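Side-chain contacts in cytochrome c' (Allochromatium vinosum, PDB 5GYR), which is a high-spin, five-coordinate c-type heme protein of bacterial electron transport whose exact function is not known: residues D63-G67 with D68-R72; G85-A88 with R89-V92; A95-L98 with A99-A103; T104-A107 with E108-K111. One frame throughout, in Å; residues are numbered along the deposited sequence.

How the contacts relate
The four contacts follow one another along the chain. Contact 1 is a hairpin turn in the loop between helix 36-50 and strand 81-83, about 31 Å from contact 2 and 52 Å from contact 4 (centre to centre), on the opposite side of the chain's centre. Contacts 2 and 3 are successive stretches of helix 86-104, with centres about 16 Å apart. Contact 4, about 9 Å from contact 3, turns the chain into helix 107-128, and Val101 packs against Ala109 there. All four touch a second subunit, and the hemes at contacts 1 and 2 are each reached by two chains, consistent with domain-swapped subunits.

Contact 1 (D63-G67 with D68-R72); sequences DKNVG and DVKTR. With HEC (heme c), chain P.
Val66 and Val69 bond to each other in both directions across a type II' turn, a single antiparallel hydrogen-bonded pair with no regular strand on either side. Val66 N reaches Val69 O at 2.9 Å, and Val69 N returns the bond to Val66 O at 2.7 Å, the latter donor standing 28° off the carbonyl plane. Gly67 takes the first corner with phi 55°, and Asp68 the second. The Val69 side chain leans back over the same carbonyl, its CB 3.3 Å from Val66 O, while both valines rest on Ile9 of helix 5-31. One residue before Val66, the backbone of Asn65 stays close to the other arm, its CA 3.4 Å from Val69 O.

Thr71 works in two directions. Its methyl CG2 lies against the backbone of the opposite arm, 3.7 Å from Lys64 C. Its hydroxyl, placed anti to the backbone N (chi1 -177°), turns to a heme propionate and donates to O2D of the heme at 2.6 Å. Arg12 NH1 and Val73 N also bond to Thr71 OG1, so three partners fix the hydroxyl. The other oxygen of the propionate, heme O1D, receives Arg72 N at 2.9 Å in an almost straight bond. Arg72 NH2 meanwhile bonds to Ala130 O of the second subunit. The turn thus delivers Thr71 and Arg72 to a heme propionate, forming with Arg12 and Gln13 the propionate-binding edge of a cytochrome c' heme pocket that two chains build together.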
loop_
_atom_site.group_PDB
_atom_site.type_symbol
_atom_site.label_atom_id
_atom_site.label_comp_id
_atom_site.label_asym_id
_atom_site.label_seq_id
_atom_site.Cartn_x
_atom_site.Cartn_y
_atom_site.Cartn_z
ATOM N N ASP A 63 2.333 14.052 2.556
ATOM C CA ASP A 63 0.936 14.488 2.512
ATOM C C ASP A 63 0.779 16.016 2.463
ATOM O O ASP A 63 -0.329 16.508 2.265
ATOM C CB ASP A 63 0.164 13.926 3.711
ATOM C CG ASP A 63 0.730 14.395 5.041
ATOM O OD1 ASP A 63 1.974 14.389 5.199
ATOM O OD2 ASP A 63 -0.060 14.694 5.943
ATOM N N LYS A 64 1.877 16.750 2.629
ATOM C CA LYS A 64 1.845 18.216 2.677
ATOM C C LYS A 64 3.013 18.815 1.910
ATOM O O LYS A 64 3.963 18.121 1.582
ATOM C CB LYS A 64 1.882 18.721 4.127
ATOM C CG LYS A 64 3.039 18.217 4.978
ATOM C CD LYS A 64 2.836 18.697 6.447
ATOM C CE LYS A 64 2.152 17.663 7.294
ATOM N NZ LYS A 64 1.520 18.116 8.572
ATOM N N ASN A 65 2.935 20.109 1.613
ATOM C CA ASN A 65 4.011 20.769 0.882
ATOM C C ASN A 65 5.300 20.678 1.667
ATOM O O ASN A 65 5.288 20.820 2.889
ATOM C CB ASN A 65 3.691 22.246 0.596
ATOM C CG ASN A 65 2.375 22.463 -0.127
ATOM O OD1 ASN A 65 1.764 23.554 -0.078
ATOM N ND2 ASN A 65 1.908 21.435 -0.758
ATOM N N VAL A 66 6.403 20.435 0.963
ATOM C CA VAL A 66 7.720 20.280 1.586
ATOM C C VAL A 66 8.724 21.152 0.844
ATOM O O VAL A 66 8.785 21.128 -0.384
ATOM C CB VAL A 66 8.229 18.827 1.515
ATOM C CG1 VAL A 66 9.547 18.700 2.255
ATOM C CG2 VAL A 66 7.212 17.852 2.084
ATOM N N GLY A 67 9.524 21.906 1.586
ATOM C CA GLY A 67 10.511 22.785 0.971
ATOM C C GLY A 67 9.846 23.721 -0.024
ATOM O O GLY A 67 8.888 24.407 0.326
ATOM N N ASP A 68 10.341 23.734 -1.262
ATOM C CA ASP A 68 9.735 24.540 -2.331
ATOM C C ASP A 68 8.720 23.718 -3.152
ATOM O O ASP A 68 8.093 24.228 -4.084
ATOM C CB ASP A 68 10.810 25.163 -3.247
ATOM C CG ASP A 68 11.755 26.127 -2.503
ATOM O OD1 ASP A 68 11.326 26.808 -1.542
ATOM O OD2 ASP A 68 12.949 26.202 -2.886
ATOM N N VAL A 69 8.510 22.466 -2.755
ATOM C CA VAL A 69 7.695 21.536 -3.532
ATOM C C VAL A 69 6.273 21.469 -2.990
ATOM O O VAL A 69 6.060 21.294 -1.795
ATOM C CB VAL A 69 8.303 20.133 -3.494
ATOM C CG1 VAL A 69 7.679 19.247 -4.549
ATOM C CG2 VAL A 69 9.798 20.243 -3.724
ATOM N N LYS A 70 5.305 21.635 -3.877
ATOM C CA LYS A 70 3.904 21.627 -3.483
ATOM C C LYS A 70 3.265 20.351 -4.000
ATOM O O LYS A 70 3.592 19.899 -5.090
ATOM C CB LYS A 70 3.185 22.841 -4.049
ATOM C CG LYS A 70 3.901 24.149 -3.758
ATOM C CD LYS A 70 2.884 25.212 -3.460
ATOM C CE LYS A 70 3.454 26.624 -3.398
ATOM N NZ LYS A 70 2.904 27.445 -2.275
ATOM N N THR A 71 2.385 19.771 -3.195
ATOM C CA THR A 71 1.662 18.565 -3.589
ATOM C C THR A 71 0.167 18.857 -3.623
ATOM O O THR A 71 -0.332 19.735 -2.910
ATOM C CB THR A 71 1.930 17.377 -2.634
ATOM O OG1 THR A 71 1.242 16.218 -3.115
ATOM C CG2 THR A 71 1.459 17.662 -1.220
ATOM N N ARG A 72 -0.528 18.129 -4.480
ATOM C CA ARG A 72 -1.977 18.245 -4.621
ATOM C C ARG A 72 -2.693 17.004 -4.114
ATOM O O ARG A 72 -3.887 16.860 -4.322
ATOM C CB ARG A 72 -2.345 18.486 -6.087
ATOM C CG ARG A 72 -1.799 19.792 -6.645
ATOM C CD ARG A 72 -2.042 19.918 -8.137
ATOM N NE ARG A 72 -3.459 19.863 -8.477
ATOM C CZ ARG A 72 -3.933 19.768 -9.716
ATOM N NH1 ARG A 72 -3.111 19.699 -10.763
ATOM N NH2 ARG A 72 -5.241 19.726 -9.914
HETATM FE FE HEC P . -2.742 11.616 -11.799
HETATM C CHA HEC P . -1.293 14.358 -10.352
HETATM C CHB HEC P . -2.053 12.908 -14.903
HETATM C CHC HEC P . -3.753 8.667 -13.249
HETATM C CHD HEC P . -3.512 10.344 -8.728
HETATM N NA HEC P . -1.924 13.311 -12.488
HETATM C C1A HEC P . -1.329 14.304 -11.725
HETATM C C2A HEC P . -0.806 15.312 -12.590
HETATM C C3A HEC P . -1.041 14.912 -13.866
HETATM C C4A HEC P . -1.694 13.646 -13.798
HETATM C CMA HEC P . -0.655 15.623 -15.138
HETATM C CAA HEC P . -0.112 16.595 -12.154
HETATM C CBA HEC P . 1.366 16.246 -11.939
HETATM C CGA HEC P . 2.189 17.475 -11.670
HETATM O O1A HEC P . 2.828 18.035 -12.589
HETATM O O2A HEC P . 2.223 17.920 -10.517
HETATM N NB HEC P . -2.900 10.919 -13.755
HETATM C C1B HEC P . -2.521 11.583 -14.859
HETATM C C2B HEC P . -2.812 10.791 -16.018
HETATM C C3B HEC P . -3.283 9.587 -15.566
HETATM C C4B HEC P . -3.300 9.697 -14.090
HETATM C CMB HEC P . -2.583 11.188 -17.458
HETATM C CAB HEC P . -3.613 8.340 -16.306
HETATM C CBB HEC P . -3.094 8.020 -17.513
HETATM N NC HEC P . -3.539 9.819 -11.103
HETATM C C1C HEC P . -3.831 8.737 -11.869
HETATM C C2C HEC P . -4.388 7.739 -11.051
HETATM C C3C HEC P . -4.317 8.192 -9.737
HETATM C C4C HEC P . -3.745 9.517 -9.792
HETATM C CMC HEC P . -4.895 6.418 -11.569
HETATM C CAC HEC P . -4.730 7.500 -8.485
HETATM C CBC HEC P . -5.082 6.181 -8.434
HETATM N ND HEC P . -2.538 12.237 -9.985
HETATM C C1D HEC P . -2.854 11.582 -8.847
HETATM C C2D HEC P . -2.460 12.342 -7.637
HETATM C C3D HEC P . -1.842 13.462 -8.091
HETATM C C4D HEC P . -1.855 13.344 -9.561
HETATM C CMD HEC P . -2.670 11.992 -6.178
HETATM C CAD HEC P . -1.241 14.546 -7.233
HETATM C CBD HEC P . 0.262 14.236 -7.047
HETATM C CGD HEC P . 1.007 15.190 -6.133
HETATM O O1D HEC P . 0.856 16.411 -6.288
HETATM O O2D HEC P . 1.820 14.793 -5.255
#

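Contact 2 (G85-A88 with R89-V92); sequences GKIA and REFV. With HEC (heme c), chain I.
Lys86 NZ and Glu90 OE1 form a salt bridge at 2.8 Å, one helical turn apart. The ammonium meets the syn side of the carboxylate but sits 29° out of its plane. Lys86 runs extended as far as CE and then bends at its last torsion (chi4 -84°), which swings NZ to the acid; the extended Glu90 comes across it obliquely. Lower down, Glu90 CG packs 3.3 Å from Lys86 O, the carbonyl that also accepts Glu90 N.

These residues make the first turns of helix 86-104, with Gly85 as N-cap. Gly85 N is held by Asp83 OD1, while Gly85 O accepts Arg89 N at 3.1 Å. The stem of Arg89 lies along the same carbonyl, CG 3.5 Å from Gly85 O, and its NE makes a weak bond back to Val84 O.

On another side of the helix, Phe91 N bonds to Ile87 O, and Phe91 CB rests 3.4 Å from that oxygen. With CG anti to the backbone N (chi1 175°), the ring leaves the helix for the heme pocket. There the heme methyl CMC lies over one face, 3.4 Å from Phe91 CD2, and Phe91 CE1 meets heme CAB at 3.5 Å. Val117 and Ala120 of helix 107-128 also touch this ring, as does Ala50 of the second subunit, while Ile87 packs on Cys124, which is covalently bound to heme.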
loop_
_atom_site.group_PDB
_atom_site.type_symbol
_atom_site.label_atom_id
_atom_site.label_comp_id
_atom_site.label_asym_id
_atom_site.label_seq_id
_atom_site.Cartn_x
_atom_site.Cartn_y
_atom_site.Cartn_z
ATOM N N GLY A 85 4.752 -5.839 0.589
ATOM C CA GLY A 85 6.073 -6.414 0.709
ATOM C C GLY A 85 6.070 -7.915 0.940
ATOM O O GLY A 85 5.041 -8.534 1.259
ATOM N N LYS A 86 7.252 -8.481 0.759
ATOM C CA LYS A 86 7.466 -9.911 0.838
ATOM C C LYS A 86 7.047 -10.497 2.181
ATOM O O LYS A 86 6.358 -11.516 2.225
ATOM C CB LYS A 86 8.941 -10.184 0.585
ATOM C CG LYS A 86 9.361 -11.617 0.684
ATOM C CD LYS A 86 10.862 -11.707 0.490
ATOM C CE LYS A 86 11.296 -13.108 0.137
ATOM N NZ LYS A 86 11.482 -13.955 1.335
ATOM N N ILE A 87 7.445 -9.843 3.263
ATOM C CA ILE A 87 7.165 -10.385 4.589
ATOM C C ILE A 87 5.679 -10.330 4.909
ATOM O O ILE A 87 5.131 -11.270 5.486
ATOM C CB ILE A 87 7.986 -9.699 5.696
ATOM C CG1 ILE A 87 9.475 -9.829 5.381
ATOM C CG2 ILE A 87 7.688 -10.352 7.035
ATOM C CD1 ILE A 87 10.380 -9.065 6.323
ATOM N N ALA A 88 5.018 -9.247 4.517
ATOM C CA ALA A 88 3.582 -9.122 4.730
ATOM C C ALA A 88 2.823 -10.221 3.992
ATOM O O ALA A 88 1.857 -10.783 4.515
ATOM C CB ALA A 88 3.096 -7.766 4.269
ATOM N N ARG A 89 3.251 -10.510 2.767
ATOM C CA ARG A 89 2.613 -11.547 1.994
ATOM C C ARG A 89 2.868 -12.912 2.622
ATOM O O ARG A 89 1.965 -13.750 2.653
ATOM C CB ARG A 89 3.053 -11.469 0.523
ATOM C CG ARG A 89 2.417 -10.272 -0.174
ATOM C CD ARG A 89 2.636 -10.243 -1.670
ATOM N NE ARG A 89 4.061 -10.150 -1.998
ATOM C CZ ARG A 89 4.800 -11.142 -2.490
ATOM N NH1 ARG A 89 4.258 -12.333 -2.737
ATOM N NH2 ARG A 89 6.089 -10.934 -2.743
ATOM N N GLU A 90 4.082 -13.128 3.124
ATOM C CA GLU A 90 4.396 -14.367 3.844
ATOM C C GLU A 90 3.504 -14.492 5.075
ATOM O O GLU A 90 2.971 -15.558 5.360
ATOM C CB GLU A 90 5.865 -14.434 4.263
ATOM C CG GLU A 90 6.846 -14.685 3.116
ATOM C CD GLU A 90 8.326 -14.542 3.575
ATOM O OE1 GLU A 90 9.317 -14.817 2.827
ATOM O OE2 GLU A 90 8.517 -14.160 4.747
ATOM N N PHE A 91 3.336 -13.387 5.792
ATOM C CA PHE A 91 2.536 -13.383 7.012
ATOM C C PHE A 91 1.075 -13.709 6.758
ATOM O O PHE A 91 0.491 -14.542 7.457
ATOM C CB PHE A 91 2.654 -12.022 7.703
ATOM C CG PHE A 91 1.776 -11.876 8.904
ATOM C CD1 PHE A 91 1.784 -12.843 9.899
ATOM C CD2 PHE A 91 0.978 -10.777 9.047
ATOM C CE1 PHE A 91 0.990 -12.721 11.020
ATOM C CE2 PHE A 91 0.193 -10.636 10.175
ATOM C CZ PHE A 91 0.202 -11.602 11.154
ATOM N N VAL A 92 0.479 -13.058 5.769
ATOM C CA VAL A 92 -0.934 -13.290 5.473
ATOM C C VAL A 92 -1.161 -14.745 5.075
ATOM O O VAL A 92 -2.099 -15.376 5.539
ATOM C CB VAL A 92 -1.453 -12.356 4.361
ATOM C CG1 VAL A 92 -2.845 -12.759 3.913
ATOM C CG2 VAL A 92 -1.456 -10.919 4.855
HETATM FE FE HEC I . 4.437 -6.812 14.901
HETATM C CHA HEC I . 4.898 -4.054 16.829
HETATM C CHB HEC I . 3.543 -8.617 17.719
HETATM C CHC HEC I . 3.509 -9.381 12.949
HETATM C CHD HEC I . 5.444 -5.110 12.116
HETATM N NA HEC I . 4.316 -6.445 16.873
HETATM C C1A HEC I . 4.501 -5.214 17.471
HETATM C C2A HEC I . 4.261 -5.315 18.876
HETATM C C3A HEC I . 3.885 -6.605 19.110
HETATM C C4A HEC I . 3.898 -7.296 17.872
HETATM C CMA HEC I . 3.524 -7.231 20.434
HETATM C CAA HEC I . 4.370 -4.198 19.920
HETATM C CBA HEC I . 3.058 -3.385 19.923
HETATM C CGA HEC I . 3.005 -2.298 20.987
HETATM O O1A HEC I . 2.215 -2.390 21.951
HETATM O O2A HEC I . 3.722 -1.282 20.910
HETATM N NB HEC I . 3.689 -8.703 15.276
HETATM C C1B HEC I . 3.372 -9.220 16.461
HETATM C C2B HEC I . 2.854 -10.534 16.273
HETATM C C3B HEC I . 2.847 -10.770 14.921
HETATM C C4B HEC I . 3.364 -9.523 14.302
HETATM C CMB HEC I . 2.426 -11.470 17.381
HETATM C CAB HEC I . 2.333 -11.927 14.153
HETATM C CBB HEC I . 1.449 -12.803 14.639
HETATM N NC HEC I . 4.509 -7.199 12.866
HETATM C C1C HEC I . 4.046 -8.317 12.271
HETATM C C2C HEC I . 4.259 -8.249 10.882
HETATM C C3C HEC I . 4.821 -7.015 10.624
HETATM C C4C HEC I . 4.942 -6.349 11.902
HETATM C CMC HEC I . 3.960 -9.324 9.863
HETATM C CAC HEC I . 5.219 -6.487 9.292
HETATM C CBC HEC I . 5.030 -7.123 8.102
HETATM N ND HEC I . 5.076 -5.050 14.556
HETATM C C1D HEC I . 5.414 -4.505 13.364
HETATM C C2D HEC I . 5.782 -3.096 13.505
HETATM C C3D HEC I . 5.623 -2.805 14.805
HETATM C C4D HEC I . 5.146 -4.034 15.451
HETATM C CMD HEC I . 6.260 -2.136 12.438
HETATM C CAD HEC I . 5.843 -1.454 15.447
HETATM C CBD HEC I . 4.477 -0.733 15.528
HETATM C CGD HEC I . 4.564 0.676 16.102
HETATM O O1D HEC I . 3.953 1.654 15.582
HETATM O O2D HEC I . 5.237 0.911 17.133
#

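Contact 3 (A95-L98 with A99-A103); sequences ANTL and AEVAA
Val101 settles over the preceding turn at Thr97. Its CB stands 3.5 Å from Thr97 O, the carbonyl that accepts Val101 N. At the tip the two methyls part. CG2, anti to the carbonyl carbon, comes down to 3.2 Å from Thr97 O and meets the Thr97 methyl, CG2 to CG2, at 4.0 Å. CG1, anti to the backbone N (chi1 172°), leads instead to helix 107-128, where Ala109 and Val110 receive it. Thr97 can offer its methyl to Val101 because its hydroxyl is turned the other way, bonding to Gly93 O one turn back.

Glu100 lays its stem over the earlier turn, where CG is its nearest side-chain atom to Asn96 O, at 3.4 Å, and that oxygen is also the acceptor of Glu100 N. The amide of Asn96 is used between chains, OD1 bonding to Asn51 ND2 of the second subunit.

Leu98 and Ala102, both buried, occupy the same side of the helix, with Ala102 CB 3.2 Å from Leu98 O. Leu98 packs on Ala113 and Val117. Leu98 and Ala102 also touch Ala43 of the second subunit, and Ala99 touches its Ala47. Such packing between helix 86-104, helix 107-128 and helix 36-50 of a partner chain is that of the cytochrome c' four-helix bundle, assembled here from two subunits.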
loop_
_atom_site.group_PDB
_atom_site.type_symbol
_atom_site.label_atom_id
_atom_site.label_comp_id
_atom_site.label_asym_id
_atom_site.label_seq_id
_atom_site.Cartn_x
_atom_site.Cartn_y
_atom_site.Cartn_z
ATOM N N ALA A 95 -0.762 -16.908 8.183
ATOM C CA ALA A 95 -1.883 -16.739 9.108
ATOM C C ALA A 95 -3.135 -17.447 8.589
ATOM O O ALA A 95 -3.845 -18.107 9.352
ATOM C CB ALA A 95 -2.159 -15.258 9.338
ATOM N N ASN A 96 -3.396 -17.322 7.287
ATOM C CA ASN A 96 -4.526 -18.014 6.683
ATOM C C ASN A 96 -4.392 -19.516 6.854
ATOM O O ASN A 96 -5.360 -20.206 7.188
ATOM C CB ASN A 96 -4.642 -17.728 5.178
ATOM C CG ASN A 96 -5.100 -16.314 4.870
ATOM O OD1 ASN A 96 -5.565 -15.616 5.756
ATOM N ND2 ASN A 96 -5.009 -15.891 3.612
ATOM N N THR A 97 -3.192 -20.027 6.631
ATOM C CA THR A 97 -2.946 -21.463 6.784
ATOM C C THR A 97 -3.121 -21.900 8.227
ATOM O O THR A 97 -3.710 -22.943 8.488
ATOM C CB THR A 97 -1.560 -21.843 6.270
ATOM O OG1 THR A 97 -1.497 -21.513 4.874
ATOM C CG2 THR A 97 -1.291 -23.326 6.448
ATOM N N LEU A 98 -2.641 -21.104 9.170
ATOM C CA LEU A 98 -2.818 -21.448 10.584
ATOM C C LEU A 98 -4.300 -21.586 10.953
ATOM O O LEU A 98 -4.668 -22.504 11.658
ATOM C CB LEU A 98 -2.116 -20.421 11.496
ATOM C CG LEU A 98 -2.303 -20.581 13.013
ATOM C CD1 LEU A 98 -1.827 -21.947 13.502
ATOM C CD2 LEU A 98 -1.568 -19.470 13.751
ATOM N N ALA A 99 -5.142 -20.684 10.471
ATOM C CA ALA A 99 -6.578 -20.751 10.753
ATOM C C ALA A 99 -7.220 -21.993 10.115
ATOM O O ALA A 99 -8.032 -22.668 10.739
ATOM C CB ALA A 99 -7.277 -19.490 10.266
ATOM N N GLU A 100 -6.836 -22.292 8.874
ATOM C CA GLU A 100 -7.294 -23.506 8.198
ATOM C C GLU A 100 -6.929 -24.772 8.955
ATOM O O GLU A 100 -7.773 -25.646 9.198
ATOM C CB GLU A 100 -6.699 -23.603 6.782
ATOM C CG GLU A 100 -7.291 -22.620 5.807
ATOM C CD GLU A 100 -6.561 -22.612 4.475
ATOM O OE1 GLU A 100 -5.747 -23.527 4.218
ATOM O OE2 GLU A 100 -6.794 -21.681 3.686
ATOM N N VAL A 101 -5.662 -24.882 9.324
ATOM C CA VAL A 101 -5.177 -26.067 10.016
ATOM C C VAL A 101 -5.828 -26.167 11.405
ATOM O O VAL A 101 -6.190 -27.253 11.867
ATOM C CB VAL A 101 -3.642 -26.028 10.135
ATOM C CG1 VAL A 101 -3.131 -27.139 11.026
ATOM C CG2 VAL A 101 -2.970 -26.086 8.759
ATOM N N ALA A 102 -5.974 -25.030 12.078
ATOM C CA ALA A 102 -6.578 -25.019 13.411
ATOM C C ALA A 102 -8.017 -25.538 13.386
ATOM O O ALA A 102 -8.453 -26.175 14.332
ATOM C CB ALA A 102 -6.539 -23.623 14.020
ATOM N N ALA A 103 -8.735 -25.267 12.297
ATOM C CA ALA A 103 -10.118 -25.736 12.163
ATOM C C ALA A 103 -10.219 -27.263 12.105
ATOM O O ALA A 103 -11.265 -27.825 12.401
ATOM C CB ALA A 103 -10.778 -25.114 10.944
#

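Contact 4 (T104-A107 with E108-K111); sequences TGEA and EAVK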
loop_
_atom_site.group_PDB
_atom_site.type_symbol
_atom_site.label_atom_id
_atom_site.label_comp_id
_atom_site.label_asym_id
_atom_site.label_seq_id
_atom_site.Cartn_x
_atom_site.Cartn_y
_atom_site.Cartn_z
ATOM N N THR A 104 -9.133 -27.933 11.725
ATOM C CA THR A 104 -9.110 -29.406 11.684
ATOM C C THR A 104 -8.938 -30.053 13.066
ATOM O O THR A 104 -9.228 -31.232 13.247
ATOM C CB THR A 104 -7.991 -29.949 10.761
ATOM O OG1 THR A 104 -6.708 -29.786 11.383
ATOM C CG2 THR A 104 -8.021 -29.270 9.394
ATOM N N GLY A 105 -8.414 -29.275 14.008
ATOM C CA GLY A 105 -8.212 -29.737 15.374
ATOM C C GLY A 105 -6.929 -30.522 15.581
ATOM O O GLY A 105 -6.664 -30.984 16.690
ATOM N N GLU A 106 -6.111 -30.650 14.531
ATOM C CA GLU A 106 -4.910 -31.492 14.599
ATOM C C GLU A 106 -3.714 -30.721 15.165
ATOM O O GLU A 106 -3.100 -29.933 14.470
ATOM C CB GLU A 106 -4.531 -32.058 13.216
ATOM C CG GLU A 106 -3.560 -33.255 13.268
ATOM C CD GLU A 106 -2.968 -33.633 11.906
ATOM O OE1 GLU A 106 -2.329 -34.705 11.763
ATOM O OE2 GLU A 106 -3.165 -32.879 10.945
ATOM N N ALA A 107 -3.373 -31.012 16.423
ATOM C CA ALA A 107 -2.334 -30.256 17.134
ATOM C C ALA A 107 -0.965 -30.273 16.456
ATOM O O ALA A 107 -0.263 -29.263 16.459
ATOM C CB ALA A 107 -2.208 -30.760 18.563
ATOM N N GLU A 108 -0.564 -31.407 15.887
ATOM C CA GLU A 108 0.768 -31.472 15.283
ATOM C C GLU A 108 0.870 -30.605 14.027
ATOM O O GLU A 108 1.899 -29.982 13.792
ATOM C CB GLU A 108 1.192 -32.911 14.978
ATOM C CG GLU A 108 2.699 -33.161 15.016
ATOM C CD GLU A 108 3.352 -32.724 16.334
ATOM O OE1 GLU A 108 2.647 -32.218 17.244
ATOM O OE2 GLU A 108 4.586 -32.882 16.460
ATOM N N ALA A 109 -0.198 -30.559 13.235
ATOM C CA ALA A 109 -0.239 -29.696 12.059
ATOM C C ALA A 109 -0.271 -28.224 12.485
ATOM O O ALA A 109 0.391 -27.376 11.887
ATOM C CB ALA A 109 -1.439 -30.035 11.192
ATOM N N VAL A 110 -1.033 -27.930 13.527
ATOM C CA VAL A 110 -1.089 -26.573 14.088
ATOM C C VAL A 110 0.295 -26.126 14.551
ATOM O O VAL A 110 0.698 -24.993 14.301
ATOM C CB VAL A 110 -2.096 -26.471 15.252
ATOM C CG1 VAL A 110 -1.929 -25.157 16.012
ATOM C CG2 VAL A 110 -3.512 -26.582 14.718
ATOM N N LYS A 111 1.032 -27.021 15.203
ATOM C CA LYS A 111 2.363 -26.683 15.695
ATOM C C LYS A 111 3.244 -26.175 14.555
ATOM O O LYS A 111 3.940 -25.170 14.695
ATOM C CB LYS A 111 3.020 -27.880 16.402
ATOM C CG LYS A 111 4.385 -27.561 16.962
ATOM C CD LYS A 111 4.986 -28.695 17.786
ATOM C CE LYS A 111 6.513 -28.629 17.801
ATOM N NZ LYS A 111 7.091 -29.138 19.077
#
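Glu106 O accepts Val110 N at 3.0 Å and Ala107 O accepts Lys111 N at 2.9 Å, the first helical bonds after the chain has turned at Gly105, which leaves helix 86-104 with a positive phi of 83°. Glu106 is the N-cap of helix 107-128. Its side chain stays extended, CG anti to the backbone N (chi1 -163°), and passes alongside the first turn, so that OE2 comes within 3.3 Å of the methyl of Ala109. That is an oxygen against a methyl carbon, not a polar bond. Ala109 CB in turn lies 3.7 Å from Glu106 O.

Val110 sits over Glu106, at the N-cap position. Its CG2, anti to the carbonyl carbon, lies 3.4 Å from Glu106 O, the very carbonyl that its own N-H reaches. Val110 is buried, packed against Leu98 of helix 86-104 and Tyr34 of the second subunit. Lys111 covers the next carbonyl with its CB, 3.6 Å from Ala107 O, before its chain leads away past Leu30 of the second subunit.

Thr104 OG1 adds a weak bond from Glu106 N, at 3.3 Å, across the turn and also bonds to Val101 O. Backbone bonds and methyl contacts therefore carry this helix start, while the acidic groups of Glu106 and Glu108, both near the N-terminal end of the helix, would probably interact favourably with its dipole.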